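Local atomic coordinates of sulfur oxidation protein soxB (PDB entry 2WDF), a protein that probably acts as a manganese-dependent hydrolase of the 5'-nucleotidase family in the oxidation of sulfur compounds. Residues 445-450 and 484-489; 472-477 and 545-550; 64-69 and 86-91; 286-291 and 403-408. One frame throughout, in Å; residues are numbered along the deposited sequence. Where two conformers were deposited one is given.

Interaction 1. Residues 445-450 and 484-489; sequences VLEDIA and ERVREV
Glu447 and Val486 pass one another, and the glutamate carries its carboxylate to the backbone beyond. The bend at chi2 (-80°) turns the two oxygens onto successive amides. OE1 accepts from Val486 N, modelled rather short at 2.5 Å and coming from above the carboxylate plane, while OE2 offers its syn lone pair to Arg485 N at 3.1 Å. A glutamate suits a buried place where two peptide N-H groups need acceptors. Next to this grip the fit is apolar: Val486 CG2 lies 4.0 Å from Leu446 CB and 4.3 Å from Ala450 CB, small groups that let the backbones come near. Helix 439-453 is thus pinned to strand 486-487, a helix-on-sheet packing within the C-terminal domain of the 5'-nucleotidase family. A glutamine here would put an amide nitrogen where one carboxylate oxygen now sits, and would probably leave one of the two N-H groups without its acceptor. Toward Arg485 the packing becomes looser and wetter. One water donates to Glu447 O and OE2 and accepts from Arg485 NH1 at 3.1 Å, at the edge of the guanidinium and in its plane. The arginine itself is held by Pro478 O and Thr482, and exposed Glu484 points away from the helix.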
# COMPACT_ATOMS: atom_id res chain seq x y z
N VAL A 445 -20.57 5.91 -11.18
CA VAL A 445 -19.59 5.44 -10.22
C VAL A 445 -18.20 5.45 -10.85
O VAL A 445 -17.23 5.92 -10.25
CB VAL A 445 -19.94 4.03 -9.72
CG1 VAL A 445 -18.76 3.42 -8.99
CG2 VAL A 445 -21.15 4.07 -8.82
N LEU A 446 -18.10 4.90 -12.05
CA LEU A 446 -16.83 4.87 -12.75
C LEU A 446 -16.32 6.29 -13.06
O LEU A 446 -15.13 6.58 -12.88
CB LEU A 446 -16.98 4.07 -14.04
CG LEU A 446 -17.13 2.57 -13.80
CD1 LEU A 446 -17.41 1.85 -15.11
CD2 LEU A 446 -15.87 2.01 -13.12
N GLU A 447 -17.21 7.16 -13.52
CA GLU A 447 -16.81 8.53 -13.85
C GLU A 447 -16.35 9.23 -12.58
O GLU A 447 -15.41 10.02 -12.61
CB GLU A 447 -17.98 9.33 -14.47
CG GLU A 447 -18.21 9.05 -15.94
CD GLU A 447 -17.26 9.79 -16.87
OE1 GLU A 447 -17.37 9.54 -18.08
OE2 GLU A 447 -16.44 10.62 -16.43
N ASP A 448 -17.03 8.93 -11.48
CA ASP A 448 -16.70 9.49 -10.18
C ASP A 448 -15.30 9.07 -9.72
O ASP A 448 -14.51 9.90 -9.27
CB ASP A 448 -17.74 9.02 -9.16
CG ASP A 448 -17.51 9.59 -7.78
OD1 ASP A 448 -17.65 8.82 -6.81
OD2 ASP A 448 -17.20 10.79 -7.68
N ILE A 449 -15.00 7.77 -9.81
CA ILE A 449 -13.69 7.27 -9.43
C ILE A 449 -12.65 7.86 -10.37
O ILE A 449 -11.59 8.28 -9.94
CB ILE A 449 -13.62 5.71 -9.48
CG1 ILE A 449 -14.53 5.10 -8.42
CG2 ILE A 449 -12.16 5.25 -9.25
CD1 ILE A 449 -15.10 3.75 -8.81
N ALA A 450 -13.00 7.91 -11.65
CA ALA A 450 -12.11 8.45 -12.68
C ALA A 450 -11.71 9.89 -12.39
O ALA A 450 -10.54 10.27 -12.53
CB ALA A 450 -12.75 8.32 -14.07
N GLU A 484 -17.06 12.93 -18.92
CA GLU A 484 -16.72 12.44 -20.26
C GLU A 484 -15.53 11.47 -20.29
O GLU A 484 -15.07 11.10 -21.36
CB GLU A 484 -16.45 13.63 -21.20
CG GLU A 484 -17.70 14.40 -21.61
CD GLU A 484 -17.37 15.71 -22.29
OE1 GLU A 484 -16.44 15.74 -23.12
OE2 GLU A 484 -18.06 16.72 -21.99
N ARG A 485 -15.02 11.07 -19.13
CA ARG A 485 -13.86 10.18 -19.09
C ARG A 485 -14.20 8.72 -19.41
O ARG A 485 -13.36 7.98 -19.92
CB ARG A 485 -13.13 10.27 -17.75
CG ARG A 485 -12.30 11.53 -17.59
CD ARG A 485 -11.34 11.39 -16.42
NE ARG A 485 -10.56 12.61 -16.20
CZ ARG A 485 -10.98 13.66 -15.49
NH1 ARG A 485 -12.18 13.63 -14.93
NH2 ARG A 485 -10.20 14.72 -15.33
N VAL A 486 -15.42 8.32 -19.09
CA VAL A 486 -15.87 6.96 -19.32
C VAL A 486 -16.90 6.93 -20.42
O VAL A 486 -17.94 7.58 -20.32
CB VAL A 486 -16.43 6.35 -18.03
CG1 VAL A 486 -16.77 4.88 -18.25
CG2 VAL A 486 -15.47 6.55 -16.86
N ARG A 487 -16.63 6.15 -21.47
CA ARG A 487 -17.55 6.05 -22.60
C ARG A 487 -17.63 4.63 -23.15
O ARG A 487 -16.84 3.76 -22.78
CB ARG A 487 -17.15 7.01 -23.71
CG ARG A 487 -15.75 6.78 -24.25
CD ARG A 487 -15.09 8.09 -24.66
NE ARG A 487 -14.36 7.94 -25.92
CZ ARG A 487 -13.46 8.81 -26.37
NH1 ARG A 487 -13.18 9.90 -25.67
NH2 ARG A 487 -12.85 8.58 -27.53
N GLU A 488 -18.60 4.41 -24.03
CA GLU A 488 -18.80 3.11 -24.67
C GLU A 488 -18.93 1.97 -23.66
O GLU A 488 -18.35 0.90 -23.84
CB GLU A 488 -17.65 2.81 -25.62
CG GLU A 488 -17.36 3.93 -26.62
CD GLU A 488 -18.03 3.70 -27.96
OE1 GLU A 488 -18.98 2.90 -28.03
OE2 GLU A 488 -17.60 4.33 -28.95
N VAL A 489 -19.67 2.21 -22.57
CA VAL A 489 -19.84 1.18 -21.55
C VAL A 489 -20.71 0.05 -22.04
O VAL A 489 -21.79 0.27 -22.60
CB VAL A 489 -20.38 1.75 -20.23
CG1 VAL A 489 -20.49 0.63 -19.18
CG2 VAL A 489 -19.49 2.88 -19.72
O HOH W 1 -14.55 11.61 -14.67

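Interaction 2. Residues 472-477 and 545-550; sequences LRYVLD and EPNVKV
Tyr474 and Val548 are neighbours across a short parallel pairing of strands 472-476 and 548-550, whose axes diverge by only 9°. The backbone bonds alternate as parallel strands require: Tyr474 N donates to Asn547 O (3.0 Å), Lys549 N to Tyr474 O (3.0 Å), and Leu476 N to Lys549 O (2.7 Å). One side-chain bond extends the pairing ahead of strand 548-550. Asn547, with chi1 at 63°, swings its amide back so that ND2 reaches Leu472 O at 2.7 Å; the carbonyl oxygen lies in the plane of the amide, although the donor stands above the carbonyl's own plane. Asparagine fits here because a short side chain can mimic a backbone donor. Apolar contacts fill the face bearing Tyr474, Leu476, Val548 and Val550. In the Val548 conformer given, CG2 sits over the tyrosine ring, 4.0 Å from its centroid, in a CH-pi contact, and also meets Leu476 CB at 4.0 Å. On the other face, in the Lys549 conformer given, CD lies beside Val475 CG1; a long chain, charged at its end, suits this exposed face. Strand 472-476 is bordered on its other edge by antiparallel strands 486-487 and 489-491, Tyr474 touching both Val486 and Val489, while Val548 and Val550 pack on Leu377.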
# COMPACT_ATOMS: atom_id res chain seq x y z
N LEU A 472 -18.23 -6.10 -17.21
CA LEU A 472 -18.36 -4.96 -18.11
C LEU A 472 -17.06 -4.58 -18.80
O LEU A 472 -15.98 -5.06 -18.44
CB LEU A 472 -19.03 -3.76 -17.43
CG LEU A 472 -18.33 -2.76 -16.52
CD1 LEU A 472 -17.27 -1.96 -17.27
CD2 LEU A 472 -19.40 -1.82 -15.99
N ARG A 473 -17.19 -3.77 -19.85
CA ARG A 473 -16.05 -3.29 -20.62
C ARG A 473 -16.30 -1.83 -20.88
O ARG A 473 -17.44 -1.40 -20.93
CB ARG A 473 -15.93 -4.01 -21.98
CG ARG A 473 -16.17 -5.52 -21.92
CD ARG A 473 -15.41 -6.25 -23.02
NE ARG A 473 -15.41 -5.52 -24.28
CZ ARG A 473 -14.50 -5.69 -25.24
NH1 ARG A 473 -14.57 -4.98 -26.36
NH2 ARG A 473 -13.52 -6.56 -25.07
N TYR A 474 -15.23 -1.07 -21.08
CA TYR A 474 -15.40 0.35 -21.34
C TYR A 474 -14.16 1.02 -21.93
O TYR A 474 -13.09 0.41 -22.05
CB TYR A 474 -15.92 1.08 -20.09
CG TYR A 474 -14.92 1.21 -18.95
CD1 TYR A 474 -14.27 2.42 -18.72
CD2 TYR A 474 -14.69 0.16 -18.07
CE1 TYR A 474 -13.37 2.55 -17.66
CE2 TYR A 474 -13.80 0.28 -17.03
CZ TYR A 474 -13.14 1.48 -16.82
OH TYR A 474 -12.25 1.60 -15.77
N VAL A 475 -14.34 2.26 -22.35
CA VAL A 475 -13.26 3.05 -22.93
C VAL A 475 -13.00 4.19 -21.96
O VAL A 475 -13.94 4.82 -21.47
CB VAL A 475 -13.66 3.59 -24.33
CG1 VAL A 475 -12.51 4.34 -24.97
CG2 VAL A 475 -14.14 2.47 -25.22
N LEU A 476 -11.73 4.43 -21.66
CA LEU A 476 -11.39 5.48 -20.71
C LEU A 476 -10.48 6.51 -21.31
O LEU A 476 -9.46 6.17 -21.91
CB LEU A 476 -10.72 4.89 -19.46
CG LEU A 476 -10.12 5.92 -18.49
CD1 LEU A 476 -11.18 6.44 -17.53
CD2 LEU A 476 -8.94 5.33 -17.71
N ASP A 477 -10.82 7.78 -21.11
CA ASP A 477 -9.99 8.88 -21.56
C ASP A 477 -9.63 9.71 -20.35
O ASP A 477 -10.39 10.57 -19.92
CB ASP A 477 -10.69 9.74 -22.61
CG ASP A 477 -9.76 10.78 -23.20
OD1 ASP A 477 -8.63 10.92 -22.67
OD2 ASP A 477 -10.14 11.45 -24.18
N GLU A 545 -7.03 -10.40 -19.74
CA GLU A 545 -7.92 -9.88 -20.77
C GLU A 545 -8.55 -8.58 -20.28
O GLU A 545 -9.68 -8.56 -19.80
CB GLU A 545 -9.01 -10.90 -21.10
CG GLU A 545 -8.52 -12.33 -21.08
CD GLU A 545 -9.61 -13.32 -20.68
OE1 GLU A 545 -9.62 -13.77 -19.51
OE2 GLU A 545 -10.44 -13.64 -21.56
N PRO A 546 -7.78 -7.48 -20.34
CA PRO A 546 -8.24 -6.18 -19.87
C PRO A 546 -9.57 -5.80 -20.51
O PRO A 546 -9.78 -6.00 -21.70
CB PRO A 546 -7.11 -5.22 -20.28
CG PRO A 546 -6.28 -5.98 -21.27
CD PRO A 546 -6.47 -7.43 -21.00
N ASN A 547 -10.48 -5.31 -19.68
CA ASN A 547 -11.82 -4.97 -20.15
C ASN A 547 -11.91 -3.47 -20.38
O ASN A 547 -13.00 -2.91 -20.43
CB ASN A 547 -12.84 -5.36 -19.09
CG ASN A 547 -12.66 -4.58 -17.80
OD1 ASN A 547 -11.52 -4.34 -17.38
ND2 ASN A 547 -13.76 -4.16 -17.19
N VAL A 548 -10.75 -2.82 -20.47
CA VAL A 548 -10.73 -1.38 -20.67
C VAL A 548 -9.79 -0.98 -21.80
O VAL A 548 -8.75 -1.60 -22.01
CB VAL A 548 -10.37 -0.63 -19.37
CG1 VAL A 548 -8.96 -0.98 -18.93
CG2 VAL A 548 -10.49 0.88 -19.57
N LYS A 549 -10.18 0.06 -22.52
CA LYS A 549 -9.39 0.61 -23.61
C LYS A 549 -9.03 2.03 -23.16
O LYS A 549 -9.92 2.82 -22.83
CB LYS A 549 -10.22 0.65 -24.91
CG LYS A 549 -9.62 1.48 -26.04
CD LYS A 549 -10.56 1.52 -27.25
CE LYS A 549 -10.20 2.64 -28.23
NZ LYS A 549 -11.37 3.10 -29.06
N VAL A 550 -7.74 2.33 -23.08
CA VAL A 550 -7.29 3.63 -22.64
C VAL A 550 -6.90 4.54 -23.79
O VAL A 550 -5.96 4.26 -24.53
CB VAL A 550 -6.13 3.49 -21.62
CG1 VAL A 550 -5.89 4.82 -20.92
CG2 VAL A 550 -6.47 2.39 -20.59

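Interaction 3. Residues 64-69 and 86-91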
# COMPACT_ATOMS: atom_id res chain seq x y z
N TYR A 64 4.22 7.57 -11.04
CA TYR A 64 3.55 7.31 -12.31
C TYR A 64 4.48 6.57 -13.29
O TYR A 64 4.25 6.58 -14.49
CB TYR A 64 3.08 8.64 -12.93
CG TYR A 64 1.95 9.27 -12.16
CD1 TYR A 64 0.71 8.64 -12.08
CD2 TYR A 64 2.16 10.40 -11.37
CE1 TYR A 64 -0.32 9.18 -11.33
CE2 TYR A 64 1.12 10.95 -10.62
CZ TYR A 64 -0.11 10.33 -10.59
OH TYR A 64 -1.14 10.85 -9.83
N LEU A 65 5.52 5.95 -12.77
CA LEU A 65 6.49 5.24 -13.61
C LEU A 65 6.37 3.73 -13.45
O LEU A 65 6.39 3.22 -12.33
CB LEU A 65 7.92 5.68 -13.26
CG LEU A 65 8.19 7.19 -13.33
CD1 LEU A 65 9.50 7.57 -12.62
CD2 LEU A 65 8.19 7.66 -14.79
N THR A 66 6.30 3.01 -14.57
CA THR A 66 6.24 1.53 -14.54
C THR A 66 7.10 0.92 -15.65
O THR A 66 7.66 1.63 -16.49
CB THR A 66 4.79 1.03 -14.71
OG1 THR A 66 4.31 1.41 -16.01
CG2 THR A 66 3.87 1.58 -13.60
N GLY A 67 7.16 -0.40 -15.67
CA GLY A 67 7.83 -1.16 -16.71
C GLY A 67 9.23 -0.71 -17.08
O GLY A 67 10.08 -0.48 -16.21
N GLU A 68 9.49 -0.59 -18.38
CA GLU A 68 10.81 -0.17 -18.82
C GLU A 68 11.07 1.26 -18.43
O GLU A 68 12.20 1.59 -18.09
CB GLU A 68 10.98 -0.32 -20.34
CG GLU A 68 10.67 -1.70 -20.88
CD GLU A 68 9.18 -1.89 -21.17
OE1 GLU A 68 8.37 -1.01 -20.79
OE2 GLU A 68 8.82 -2.93 -21.74
N ALA A 69 10.05 2.10 -18.50
CA ALA A 69 10.22 3.51 -18.18
C ALA A 69 10.79 3.75 -16.79
O ALA A 69 11.66 4.61 -16.62
CB ALA A 69 8.91 4.31 -18.40
N LEU A 86 11.59 -3.16 -8.61
CA LEU A 86 11.10 -1.91 -9.19
C LEU A 86 10.06 -1.96 -10.32
O LEU A 86 9.31 -1.00 -10.51
CB LEU A 86 12.33 -1.10 -9.63
CG LEU A 86 12.23 0.39 -9.96
CD1 LEU A 86 11.86 1.19 -8.70
CD2 LEU A 86 13.56 0.85 -10.57
N SER A 87 10.00 -3.06 -11.07
CA SER A 87 9.15 -3.10 -12.25
C SER A 87 8.55 -4.49 -12.55
O SER A 87 9.05 -5.52 -12.10
CB SER A 87 10.00 -2.58 -13.43
OG SER A 87 9.38 -2.75 -14.69
N TYR A 88 7.44 -4.51 -13.29
CA TYR A 88 6.80 -5.77 -13.66
C TYR A 88 7.60 -6.48 -14.76
O TYR A 88 7.39 -7.66 -15.02
CB TYR A 88 5.37 -5.54 -14.14
CG TYR A 88 5.28 -4.85 -15.51
CD1 TYR A 88 5.34 -5.60 -16.68
CD2 TYR A 88 5.18 -3.47 -15.62
CE1 TYR A 88 5.28 -4.99 -17.93
CE2 TYR A 88 5.12 -2.85 -16.87
CZ TYR A 88 5.17 -3.62 -18.01
OH TYR A 88 5.09 -3.02 -19.25
N VAL A 89 8.51 -5.75 -15.41
CA VAL A 89 9.32 -6.32 -16.50
C VAL A 89 10.11 -7.54 -16.02
O VAL A 89 10.76 -7.48 -14.97
CB VAL A 89 10.25 -5.25 -17.12
CG1 VAL A 89 11.23 -5.89 -18.12
CG2 VAL A 89 9.43 -4.17 -17.81
N ASP A 90 10.04 -8.64 -16.77
CA ASP A 90 10.73 -9.90 -16.43
C ASP A 90 10.32 -10.45 -15.06
O ASP A 90 11.06 -11.23 -14.46
CB ASP A 90 12.26 -9.69 -16.39
CG ASP A 90 12.81 -9.13 -17.69
OD1 ASP A 90 12.29 -9.49 -18.76
OD2 ASP A 90 13.74 -8.30 -17.64
N PHE A 91 9.17 -10.03 -14.53
CA PHE A 91 8.80 -10.48 -13.18
C PHE A 91 8.91 -11.97 -12.84
O PHE A 91 9.56 -12.33 -11.88
CB PHE A 91 7.47 -9.91 -12.69
CG PHE A 91 7.18 -10.24 -11.25
CD1 PHE A 91 7.78 -9.52 -10.22
CD2 PHE A 91 6.40 -11.33 -10.91
CE1 PHE A 91 7.54 -9.84 -8.89
CE2 PHE A 91 6.16 -11.66 -9.58
CZ PHE A 91 6.73 -10.92 -8.57
O HOH W 2 6.54 0.24 -11.13
O HOH W 3 4.79 0.28 -18.46
O HOH W 4 6.07 -1.54 -12.96
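Ser87 and Tyr88 reach Gly67 through contrasting first torsions. In Ser87, OG lies anti to the backbone N (chi1 171°), on the side facing Gly67, and gives Gly67 O a weak hydrogen bond of 2.8 Å. Tyr88 has chi1 at 71°, which places CG between its own N and carbonyl carbon and lays the ring beside the Gly67 backbone. Glycine suits this spot: its phi is positive, 48°, and it brings no side chain to the ring. Val89 CG2 covers the same residue, 3.5 Å from Gly67 C, and stretches on to the bent chain of Glu68, 4.1 Å from CD. The Glu68 carboxylate stands nearly perpendicular to the tyrosine ring, and its charge is met by a salt bridge to Arg556. Waters complete the joint: one accepts from both Gly67 N (3.1 Å) and Tyr88 N, and another, at the ring edge, joins Thr66 OG1 to Tyr88 OH, the second link weak. Thr66 OG1 is also hydrogen-bonded to Pro50 O. With a leucine here instead of Tyr88, the edge water is likely to lose its phenol partner and the Gly67 backbone the ring that packs beside it. Ser87 OG also accepts from Val89 N at 3.2 Å, making an ST turn where helix 81-86 ends; with the type II beta turn from Tyr88 to Phe91, two consecutive turns carry the chain into helix 91-98, against the start of helix 67-74.

Interaction 4. Residues 286-291 and 403-408; sequences HTHDLT and AVRWGT. With MN (manganese (II) ion), chain D; MN (manganese (II) ion), chain C.
The GHTH sequence of the metallophosphoesterase fold supplies two manganese ligands, His286 and His288, and the second of these leans on Arg405 of the C-terminal domain. His286 ND1 binds one ion at 2.4 Å and His288 NE2 the other at 2.3 Å, with a water shared between the metals. Asp132 bridges the ions; His163 and His263 complete one site, Asp36 and His38 the other. Imidazole suits such a place because one nitrogen can take the metal while the other meets a second-shell group: here His288 ND1 gives a weak hydrogen bond to Arg405 O (2.9 Å), and Arg405 CB rests over a face of the ring, 3.8 Å from its centroid. The catalytic and C-terminal domains of the 5'-nucleotidase architecture therefore meet at the metal site itself. From there Arg405, in the conformer given, bends at chi2 and chi3 and runs back alongside Thr287. Its NH2 lies on a lone pair of Thr287 O at 2.8 Å, NE adds a weaker bond to the same oxygen, and NH1 is salt-bridged to Asp465. Thr287 OG1 donates to Asp289 OD2 (2.9 Å) from above the carboxylate plane, and the other oxygen is linked through a water, weakly, to Arg405 NH2.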
# COMPACT_ATOMS: atom_id res chain seq x y z
N HIS A 286 1.79 5.05 1.95
CA HIS A 286 0.46 5.02 1.32
C HIS A 286 0.32 4.62 -0.14
O HIS A 286 -0.59 3.86 -0.49
CB HIS A 286 -0.29 6.32 1.54
CG HIS A 286 -1.72 6.25 1.09
ND1 HIS A 286 -2.63 5.40 1.67
CD2 HIS A 286 -2.37 6.90 0.10
CE1 HIS A 286 -3.80 5.53 1.06
NE2 HIS A 286 -3.67 6.44 0.10
N THR A 287 1.13 5.21 -1.01
CA THR A 287 1.04 4.95 -2.44
C THR A 287 1.81 3.72 -2.91
O THR A 287 1.69 3.32 -4.08
CB THR A 287 1.31 6.21 -3.27
OG1 THR A 287 2.34 7.00 -2.65
CG2 THR A 287 0.02 7.05 -3.35
N HIS A 288 2.55 3.10 -2.00
CA HIS A 288 3.32 1.87 -2.26
C HIS A 288 4.40 2.05 -3.34
O HIS A 288 4.76 1.10 -4.06
CB HIS A 288 2.38 0.70 -2.62
CG HIS A 288 1.46 0.32 -1.50
ND1 HIS A 288 0.83 -0.91 -1.44
CD2 HIS A 288 1.05 1.00 -0.40
CE1 HIS A 288 0.08 -0.96 -0.35
NE2 HIS A 288 0.18 0.19 0.29
N ASP A 289 4.92 3.26 -3.44
CA ASP A 289 5.93 3.60 -4.45
C ASP A 289 7.34 3.18 -4.09
O ASP A 289 7.63 2.84 -2.94
CB ASP A 289 5.90 5.12 -4.74
CG ASP A 289 4.60 5.56 -5.41
OD1 ASP A 289 4.21 4.95 -6.44
OD2 ASP A 289 3.99 6.54 -4.93
N LEU A 290 8.22 3.25 -5.09
CA LEU A 290 9.64 2.95 -4.95
C LEU A 290 10.42 4.09 -5.60
O LEU A 290 10.09 4.51 -6.70
CB LEU A 290 9.99 1.62 -5.65
CG LEU A 290 9.92 0.38 -4.75
CD1 LEU A 290 9.83 -0.91 -5.54
CD2 LEU A 290 11.07 0.35 -3.75
N THR A 291 11.40 4.63 -4.88
CA THR A 291 12.23 5.73 -5.37
C THR A 291 13.71 5.40 -5.10
O THR A 291 14.26 5.81 -4.08
CB THR A 291 11.83 7.08 -4.70
OG1 THR A 291 11.95 6.96 -3.27
CG2 THR A 291 10.40 7.47 -5.04
N ALA A 403 -9.98 -1.66 -5.62
CA ALA A 403 -8.65 -1.45 -6.17
C ALA A 403 -7.61 -0.98 -5.17
O ALA A 403 -6.89 -0.02 -5.42
CB ALA A 403 -8.69 -0.54 -7.38
N VAL A 404 -7.50 -1.70 -4.06
CA VAL A 404 -6.48 -1.39 -3.05
C VAL A 404 -5.09 -1.73 -3.62
O VAL A 404 -4.97 -2.52 -4.57
CB VAL A 404 -6.76 -2.14 -1.72
CG1 VAL A 404 -8.15 -1.77 -1.18
CG2 VAL A 404 -6.65 -3.64 -1.91
N ARG A 405 -4.04 -1.15 -3.05
CA ARG A 405 -2.67 -1.38 -3.49
C ARG A 405 -1.95 -2.46 -2.69
O ARG A 405 -0.80 -2.79 -2.97
CB ARG A 405 -1.87 -0.08 -3.46
CG ARG A 405 -1.73 0.58 -4.83
CD ARG A 405 -2.29 1.98 -4.82
NE ARG A 405 -1.23 2.98 -4.87
CZ ARG A 405 -1.00 3.78 -5.91
NH1 ARG A 405 -1.76 3.69 -6.99
NH2 ARG A 405 -0.01 4.66 -5.87
N TRP A 406 -2.63 -3.00 -1.67
CA TRP A 406 -2.03 -4.06 -0.89
C TRP A 406 -2.47 -5.40 -1.48
O TRP A 406 -3.48 -5.48 -2.16
CB TRP A 406 -2.39 -3.98 0.61
CG TRP A 406 -3.84 -3.68 0.94
CD1 TRP A 406 -4.38 -2.45 1.18
CD2 TRP A 406 -4.85 -4.64 1.31
NE1 TRP A 406 -5.67 -2.58 1.62
CE2 TRP A 406 -5.99 -3.91 1.69
CE3 TRP A 406 -4.92 -6.03 1.27
CZ2 TRP A 406 -7.18 -4.53 2.07
CZ3 TRP A 406 -6.11 -6.66 1.65
CH2 TRP A 406 -7.22 -5.90 2.04
N GLY A 407 -1.71 -6.45 -1.20
CA GLY A 407 -2.02 -7.78 -1.70
C GLY A 407 -0.76 -8.61 -1.85
O GLY A 407 0.23 -8.40 -1.15
N THR A 408 -0.81 -9.57 -2.76
CA THR A 408 0.32 -10.45 -2.97
C THR A 408 0.34 -10.91 -4.42
O THR A 408 -0.48 -10.46 -5.22
CB THR A 408 0.29 -11.62 -1.94
OG1 THR A 408 1.59 -12.23 -1.87
CG2 THR A 408 -0.79 -12.66 -2.30
MN MN D . -2.42 3.61 3.23
MN MN C . -0.87 0.80 2.27
O HOH W 5 -1.95 2.31 1.51
O HOH W 6 1.79 5.75 -7.35

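Along the chain interaction 3 closes first, interaction 4 follows, and interactions 1 and 2 come last with their segments alternating. That interleaving reflects a shared sheet: strand 472-476 lies between strands 486-487 and 548-550, so interactions 1 and 2, their centres about 10 Å apart, join directly through backbone bonds such as Arg485 O to Asp477 N and through Val486 packing on Tyr474. Interactions 3 and 4 form a second pair, centres about 14 Å apart, touching where Leu86 packs on Leu290. Interaction 4 sits near the middle of the chain, at the metals, its centre about 22 to 23 Å from those of interactions 1 and 2, which belong to the C-terminal part of the fold, away from that site.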